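PDB 3U9L: 3-oxoacyl-[acyl-carrier-protein] reductase from Sinorhizobium meliloti, which probably reduces 3-oxoacyl groups carried on acyl carrier protein, using NADPH as the hydride donor. Local coordinates for residues F17-H30 / V241-G253. Residues are numbered along the deposited sequence; the frame is centred on the assembly and turned at random.
Sequences FGRLTAEALAGAGH and VSLVADAIVRVVG
Two helices lying side by side on one flank of the central parallel sheet, 17-27 and 242-252, pack mainly through small and branched side chains, with an aromatic ring at one end. Their axes pass 8.4 Å apart and cross at -43°, close because alanines and a threonine line the middle. T21 meets A245 there, OG1 lying 3.5 Å from A245 CA. T21 OG1 donates a hydrogen bond back to F17 O (2.8 Å), which also accepts T21 N from the other face of its carbonyl plane; T21 CG2 is left to pack against I248. Farther along, A24 CB presses tightly on V249 CG2 (3.5 Å), and L25 drops CD2 between V249 and V252. In this Rossmann-type SDR fold, the first helix follows strand 7-10 and leans on strand 31-36 through A22 and L25, while the second rests on strand 262-265 through A247 and V251. At the N-terminal end, the F17 ring, swung beside its own backbone N (chi1 -64°), makes an off-centre CH-pi contact with V244 CG1, 4.2 Å from the F17 ring centroid. Replacing F17 with an alanine would probably open a gap beside V244 and deprive its methyls of their aromatic partner. Beyond the Schellman turn at G29, H30 lays NE2 3.6 Å from V252 CG1; a water at the ring edge, hydrogen-bonded to NE2, donates to V249 O (2.8 Å), while ND1 is hydrogen-bonded to K6 N.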
ATOM      1  N   PHE A  17      14.983 -15.371   1.497  1.00 32.14           N
ATOM      2  CA  PHE A  17      14.324 -16.089   0.403  1.00 30.50           C
ATOM      3  C   PHE A  17      15.091 -15.847  -0.848  1.00 26.99           C
ATOM      4  O   PHE A  17      15.148 -16.697  -1.705  1.00 28.02           O
ATOM      5  CB  PHE A  17      12.938 -15.532   0.104  1.00 28.98           C
ATOM      6  CG  PHE A  17      11.978 -15.682   1.210  1.00 31.29           C
ATOM      7  CD1 PHE A  17      11.807 -16.896   1.835  1.00 33.93           C
ATOM      8  CD2 PHE A  17      11.221 -14.597   1.629  1.00 30.01           C
ATOM      9  CE1 PHE A  17      10.890 -17.011   2.897  1.00 34.16           C
ATOM     10  CE2 PHE A  17      10.323 -14.717   2.642  1.00 29.67           C
ATOM     11  CZ  PHE A  17      10.145 -15.910   3.270  1.00 33.03           C
ATOM     12  N   GLY A  18      15.617 -14.646  -0.977  1.00 25.94           N
ATOM     13  CA  GLY A  18      16.299 -14.267  -2.203  1.00 27.05           C
ATOM     14  C   GLY A  18      17.416 -15.242  -2.537  1.00 26.03           C
ATOM     15  O   GLY A  18      17.542 -15.757  -3.649  1.00 24.06           O
ATOM     16  N   ARG A  19      18.276 -15.458  -1.561  1.00 27.18           N
ATOM     17  CA  ARG A  19      19.422 -16.328  -1.746  1.00 26.19           C
ATOM     18  C   ARG A  19      19.075 -17.795  -1.941  1.00 25.07           C
ATOM     19  O   ARG A  19      19.615 -18.426  -2.806  1.00 24.25           O
ATOM     20  CB  ARG A  19      20.349 -16.165  -0.564  1.00 27.65           C
ATOM     21  CG  ARG A  19      21.507 -17.126  -0.559  1.00 30.74           C
ATOM     22  CD  ARG A  19      22.608 -16.515   0.256  1.00 30.95           C
ATOM     23  NE  ARG A  19      23.342 -17.528   0.949  1.00 34.02           N
ATOM     24  CZ  ARG A  19      24.123 -17.278   2.010  1.00 35.26           C
ATOM     25  NH1 ARG A  19      24.299 -16.034   2.493  1.00 31.80           N
ATOM     26  NH2 ARG A  19      24.702 -18.285   2.576  1.00 33.44           N
ATOM     27  N   LEU A  20      18.198 -18.356  -1.133  1.00 25.40           N
ATOM     28  CA  LEU A  20      17.846 -19.747  -1.314  1.00 25.47           C
ATOM     29  C   LEU A  20      17.137 -19.911  -2.651  1.00 25.12           C
ATOM     30  O   LEU A  20      17.234 -20.941  -3.364  1.00 24.64           O
ATOM     31  CB  LEU A  20      16.914 -20.175  -0.190  1.00 26.83           C
ATOM     32  CG  LEU A  20      17.549 -20.194   1.209  1.00 30.58           C
ATOM     33  CD1 LEU A  20      16.609 -20.802   2.276  1.00 33.91           C
ATOM     34  CD2 LEU A  20      18.860 -20.966   1.182  1.00 32.92           C
ATOM     35  N   THR A  21      16.383 -18.894  -3.028  1.00 25.16           N
ATOM     36  CA  THR A  21      15.707 -19.006  -4.336  1.00 24.14           C
ATOM     37  C   THR A  21      16.687 -19.001  -5.496  1.00 23.10           C
ATOM     38  O   THR A  21      16.517 -19.786  -6.450  1.00 23.66           O
ATOM     39  CB  THR A  21      14.630 -17.916  -4.495  1.00 23.19           C
ATOM     40  OG1 THR A  21      13.632 -18.145  -3.495  1.00 24.51           O
ATOM     41  CG2 THR A  21      13.950 -18.016  -5.856  1.00 22.85           C
ATOM     42  N   ALA A  22      17.688 -18.119  -5.457  1.00 21.98           N
ATOM     43  CA  ALA A  22      18.714 -18.069  -6.507  1.00 22.62           C
ATOM     44  C   ALA A  22      19.445 -19.422  -6.586  1.00 24.28           C
ATOM     45  O   ALA A  22      19.597 -19.992  -7.659  1.00 23.29           O
ATOM     46  CB  ALA A  22      19.679 -16.952  -6.236  1.00 22.52           C
ATOM     47  N   GLU A  23      19.802 -19.990  -5.429  1.00 23.37           N
ATOM     48  CA  GLU A  23      20.473 -21.291  -5.418  1.00 26.14           C
ATOM     49  C   GLU A  23      19.575 -22.412  -5.952  1.00 25.66           C
ATOM     50  O   GLU A  23      20.004 -23.235  -6.758  1.00 26.69           O
ATOM     51  CB  GLU A  23      21.006 -21.615  -4.006  1.00 25.34           C
ATOM     52  CG  GLU A  23      21.947 -20.536  -3.519  1.00 27.29           C
ATOM     53  CD  GLU A  23      22.491 -20.761  -2.082  1.00 31.12           C
ATOM     54  OE1 GLU A  23      21.860 -21.516  -1.289  1.00 29.57           O
ATOM     55  OE2 GLU A  23      23.557 -20.149  -1.755  1.00 31.22           O
ATOM     56  N   ALA A  24      18.330 -22.468  -5.512  1.00 25.31           N
ATOM     57  CA  ALA A  24      17.439 -23.519  -6.031  1.00 25.99           C
ATOM     58  C   ALA A  24      17.177 -23.413  -7.533  1.00 24.69           C
ATOM     59  O   ALA A  24      17.118 -24.429  -8.249  1.00 25.15           O
ATOM     60  CB  ALA A  24      16.102 -23.544  -5.238  1.00 24.19           C
ATOM     61  N   LEU A  25      17.020 -22.188  -8.026  1.00 24.18           N
ATOM     62  CA  LEU A  25      16.791 -21.998  -9.453  1.00 24.77           C
ATOM     63  C   LEU A  25      18.036 -22.410 -10.241  1.00 26.01           C
ATOM     64  O   LEU A  25      17.936 -22.977 -11.320  1.00 24.31           O
ATOM     65  CB  LEU A  25      16.407 -20.575  -9.798  1.00 22.31           C
ATOM     66  CG  LEU A  25      14.952 -20.243  -9.399  1.00 23.08           C
ATOM     67  CD1 LEU A  25      14.765 -18.707  -9.412  1.00 21.18           C
ATOM     68  CD2 LEU A  25      13.953 -20.958 -10.349  1.00 21.91           C
ATOM     69  N   ALA A  26      19.203 -22.104  -9.693  1.00 25.09           N
ATOM     70  CA  ALA A  26      20.443 -22.471 -10.373  1.00 25.80           C
ATOM     71  C   ALA A  26      20.576 -24.020 -10.313  1.00 27.20           C
ATOM     72  O   ALA A  26      21.028 -24.657 -11.256  1.00 28.00           O
ATOM     73  CB  ALA A  26      21.596 -21.781  -9.702  1.00 26.14           C
ATOM     74  N   GLY A  27      20.146 -24.616  -9.203  1.00 26.96           N
ATOM     75  CA  GLY A  27      20.138 -26.057  -9.089  1.00 27.65           C
ATOM     76  C   GLY A  27      19.261 -26.702 -10.156  1.00 28.80           C
ATOM     77  O   GLY A  27      19.513 -27.834 -10.586  1.00 30.14           O
ATOM     78  N   ALA A  28      18.220 -25.993 -10.570  1.00 26.64           N
ATOM     79  CA  ALA A  28      17.288 -26.508 -11.552  1.00 27.46           C
ATOM     80  C   ALA A  28      17.831 -26.278 -12.933  1.00 27.81           C
ATOM     81  O   ALA A  28      17.172 -26.569 -13.908  1.00 30.42           O
ATOM     82  CB  ALA A  28      15.936 -25.861 -11.419  1.00 24.90           C
ATOM     83  N   GLY A  29      19.030 -25.748 -13.037  1.00 26.86           N
ATOM     84  CA  GLY A  29      19.662 -25.686 -14.341  1.00 26.84           C
ATOM     85  C   GLY A  29      19.541 -24.335 -15.002  1.00 28.97           C
ATOM     86  O   GLY A  29      19.953 -24.181 -16.142  1.00 30.93           O
ATOM     87  N   HIS A  30      18.993 -23.334 -14.306  1.00 27.58           N
ATOM     88  CA  HIS A  30      18.829 -22.012 -14.934  1.00 27.34           C
ATOM     89  C   HIS A  30      20.064 -21.166 -14.813  1.00 26.59           C
ATOM     90  O   HIS A  30      20.900 -21.396 -13.901  1.00 28.78           O
ATOM     91  CB  HIS A  30      17.611 -21.283 -14.303  1.00 25.64           C
ATOM     92  CG  HIS A  30      16.329 -22.033 -14.504  1.00 26.61           C
ATOM     93  ND1 HIS A  30      15.834 -22.319 -15.766  1.00 28.27           N
ATOM     94  CD2 HIS A  30      15.475 -22.603 -13.634  1.00 26.24           C
ATOM     95  CE1 HIS A  30      14.726 -23.017 -15.650  1.00 28.67           C
ATOM     96  NE2 HIS A  30      14.477 -23.206 -14.369  1.00 27.72           N
ATOM     97  N   VAL A 241      12.004 -21.918   5.560  1.00 36.55           N
ATOM     98  CA  VAL A 241      12.057 -20.896   4.552  1.00 37.71           C
ATOM     99  C   VAL A 241      12.352 -21.433   3.119  1.00 35.67           C
ATOM    100  O   VAL A 241      12.025 -20.801   2.121  1.00 34.13           O
ATOM    101  CB  VAL A 241      13.061 -19.844   5.027  1.00 38.16           C
ATOM    102  CG1 VAL A 241      14.448 -20.441   5.096  1.00 38.74           C
ATOM    103  CG2 VAL A 241      13.039 -18.652   4.134  1.00 39.52           C
ATOM    104  N   SER A 242      12.957 -22.612   3.029  1.00 35.52           N
ATOM    105  CA  SER A 242      13.217 -23.259   1.762  1.00 36.15           C
ATOM    106  C   SER A 242      11.906 -23.645   1.038  1.00 33.59           C
ATOM    107  O   SER A 242      11.908 -23.927  -0.145  1.00 29.57           O
ATOM    108  CB  SER A 242      14.095 -24.497   1.974  1.00 38.06           C
ATOM    109  OG  SER A 242      13.526 -25.300   3.012  1.00 43.35           O
ATOM    110  N   LEU A 243      10.791 -23.679   1.763  1.00 34.40           N
ATOM    111  CA  LEU A 243       9.511 -23.969   1.115  1.00 31.99           C
ATOM    112  C   LEU A 243       9.223 -22.916   0.049  1.00 29.47           C
ATOM    113  O   LEU A 243       8.590 -23.196  -0.926  1.00 28.19           O
ATOM    114  CB  LEU A 243       8.387 -23.882   2.136  1.00 33.03           C
ATOM    115  CG  LEU A 243       8.437 -25.007   3.180  1.00 37.88           C
ATOM    116  CD1 LEU A 243       7.473 -24.720   4.345  1.00 35.22           C
ATOM    117  CD2 LEU A 243       8.095 -26.272   2.415  1.00 35.58           C
ATOM    118  N   VAL A 244       9.650 -21.683   0.297  1.00 29.06           N
ATOM    119  CA  VAL A 244       9.404 -20.596  -0.621  1.00 27.47           C
ATOM    120  C   VAL A 244      10.239 -20.817  -1.877  1.00 28.02           C
ATOM    121  O   VAL A 244       9.720 -20.717  -2.983  1.00 26.14           O
ATOM    122  CB  VAL A 244       9.743 -19.243   0.013  1.00 28.57           C
ATOM    123  CG1 VAL A 244       9.651 -18.110  -1.027  1.00 27.12           C
ATOM    124  CG2 VAL A 244       8.824 -18.976   1.210  1.00 28.92           C
ATOM    125  N   ALA A 245      11.530 -21.118  -1.710  1.00 27.04           N
ATOM    126  CA  ALA A 245      12.400 -21.367  -2.846  1.00 25.73           C
ATOM    127  C   ALA A 245      11.829 -22.507  -3.690  1.00 26.91           C
ATOM    128  O   ALA A 245      11.831 -22.456  -4.932  1.00 27.07           O
ATOM    129  CB  ALA A 245      13.851 -21.671  -2.383  1.00 26.88           C
ATOM    130  N   ASP A 246      11.279 -23.524  -3.047  1.00 27.22           N
ATOM    131  CA  ASP A 246      10.833 -24.664  -3.843  1.00 27.65           C
ATOM    132  C   ASP A 246       9.549 -24.304  -4.575  1.00 27.88           C
ATOM    133  O   ASP A 246       9.361 -24.728  -5.695  1.00 27.29           O
ATOM    134  CB  ASP A 246      10.642 -25.911  -2.983  1.00 30.44           C
ATOM    135  CG  ASP A 246      11.975 -26.408  -2.365  1.00 37.58           C
ATOM    136  OD1 ASP A 246      13.042 -26.487  -3.094  1.00 34.27           O
ATOM    137  OD2 ASP A 246      11.936 -26.672  -1.132  1.00 38.57           O
ATOM    138  N   ALA A 247       8.691 -23.491  -3.957  1.00 28.21           N
ATOM    139  CA  ALA A 247       7.487 -23.000  -4.687  1.00 27.44           C
ATOM    140  C   ALA A 247       7.888 -22.219  -5.902  1.00 25.43           C
ATOM    141  O   ALA A 247       7.253 -22.320  -6.936  1.00 27.17           O
ATOM    142  CB  ALA A 247       6.585 -22.152  -3.779  1.00 25.97           C
ATOM    143  N   ILE A 248       8.956 -21.435  -5.804  1.00 25.57           N
ATOM    144  CA  ILE A 248       9.377 -20.632  -6.958  1.00 24.57           C
ATOM    145  C   ILE A 248       9.968 -21.443  -8.126  1.00 25.71           C
ATOM    146  O   ILE A 248       9.709 -21.161  -9.301  1.00 22.60           O
ATOM    147  CB  ILE A 248      10.333 -19.494  -6.542  1.00 23.33           C
ATOM    148  CG1 ILE A 248       9.537 -18.496  -5.727  1.00 21.62           C
ATOM    149  CG2 ILE A 248      10.942 -18.810  -7.810  1.00 22.23           C
ATOM    150  CD1 ILE A 248      10.385 -17.478  -5.016  1.00 21.62           C
ATOM    151  N   VAL A 249      10.785 -22.436  -7.790  1.00 25.40           N
ATOM    152  CA  VAL A 249      11.312 -23.360  -8.786  1.00 24.46           C
ATOM    153  C   VAL A 249      10.147 -24.019  -9.504  1.00 25.70           C
ATOM    154  O   VAL A 249      10.167 -24.095 -10.726  1.00 25.56           O
ATOM    155  CB  VAL A 249      12.197 -24.439  -8.115  1.00 25.89           C
ATOM    156  CG1 VAL A 249      12.508 -25.572  -9.100  1.00 26.25           C
ATOM    157  CG2 VAL A 249      13.472 -23.794  -7.492  1.00 23.73           C
ATOM    158  N   ARG A 250       9.124 -24.461  -8.758  1.00 27.00           N
ATOM    159  CA  ARG A 250       7.903 -25.033  -9.383  1.00 27.08           C
ATOM    160  C   ARG A 250       7.150 -24.063 -10.278  1.00 26.74           C
ATOM    161  O   ARG A 250       6.685 -24.447 -11.343  1.00 28.38           O
ATOM    162  CB  ARG A 250       6.921 -25.603  -8.349  1.00 27.51           C
ATOM    163  CG  ARG A 250       7.298 -26.989  -7.884  1.00 34.78           C
ATOM    164  CD  ARG A 250       6.221 -27.633  -6.927  1.00 35.81           C
ATOM    165  NE  ARG A 250       5.952 -26.752  -5.779  1.00 40.40           N
ATOM    166  CZ  ARG A 250       6.428 -26.930  -4.549  1.00 39.16           C
ATOM    167  NH1 ARG A 250       7.207 -27.992  -4.262  1.00 39.13           N
ATOM    168  NH2 ARG A 250       6.130 -26.029  -3.614  1.00 37.59           N
ATOM    169  N   VAL A 251       6.983 -22.808  -9.859  1.00 25.74           N
ATOM    170  CA  VAL A 251       6.378 -21.827 -10.788  1.00 25.01           C
ATOM    171  C   VAL A 251       7.169 -21.687 -12.087  1.00 25.55           C
ATOM    172  O   VAL A 251       6.613 -21.735 -13.200  1.00 24.47           O
ATOM    173  CB  VAL A 251       6.252 -20.448 -10.099  1.00 23.80           C
ATOM    174  CG1 VAL A 251       5.857 -19.360 -11.094  1.00 22.66           C
ATOM    175  CG2 VAL A 251       5.233 -20.534  -8.942  1.00 21.54           C
ATOM    176  N   VAL A 252       8.469 -21.456 -11.944  1.00 24.66           N
ATOM    177  CA  VAL A 252       9.324 -21.294 -13.110  1.00 26.65           C
ATOM    178  C   VAL A 252       9.288 -22.558 -13.991  1.00 26.86           C
ATOM    179  O   VAL A 252       9.243 -22.458 -15.188  1.00 29.06           O
ATOM    180  CB  VAL A 252      10.772 -20.942 -12.719  1.00 25.43           C
ATOM    181  CG1 VAL A 252      11.660 -21.076 -13.911  1.00 23.92           C
ATOM    182  CG2 VAL A 252      10.820 -19.521 -12.181  1.00 25.38           C
ATOM    183  N   GLY A 253       9.206 -23.727 -13.381  1.00 28.04           N
ATOM    184  CA  GLY A 253       9.143 -24.953 -14.160  1.00 29.97           C
ATOM    185  C   GLY A 253       7.783 -25.323 -14.733  1.00 31.83           C
ATOM    186  O   GLY A 253       7.675 -26.349 -15.402  1.00 33.65           O
TER
HETATM  187  O   HOH W   1      12.229 -24.492 -12.633  1.00 31.95           O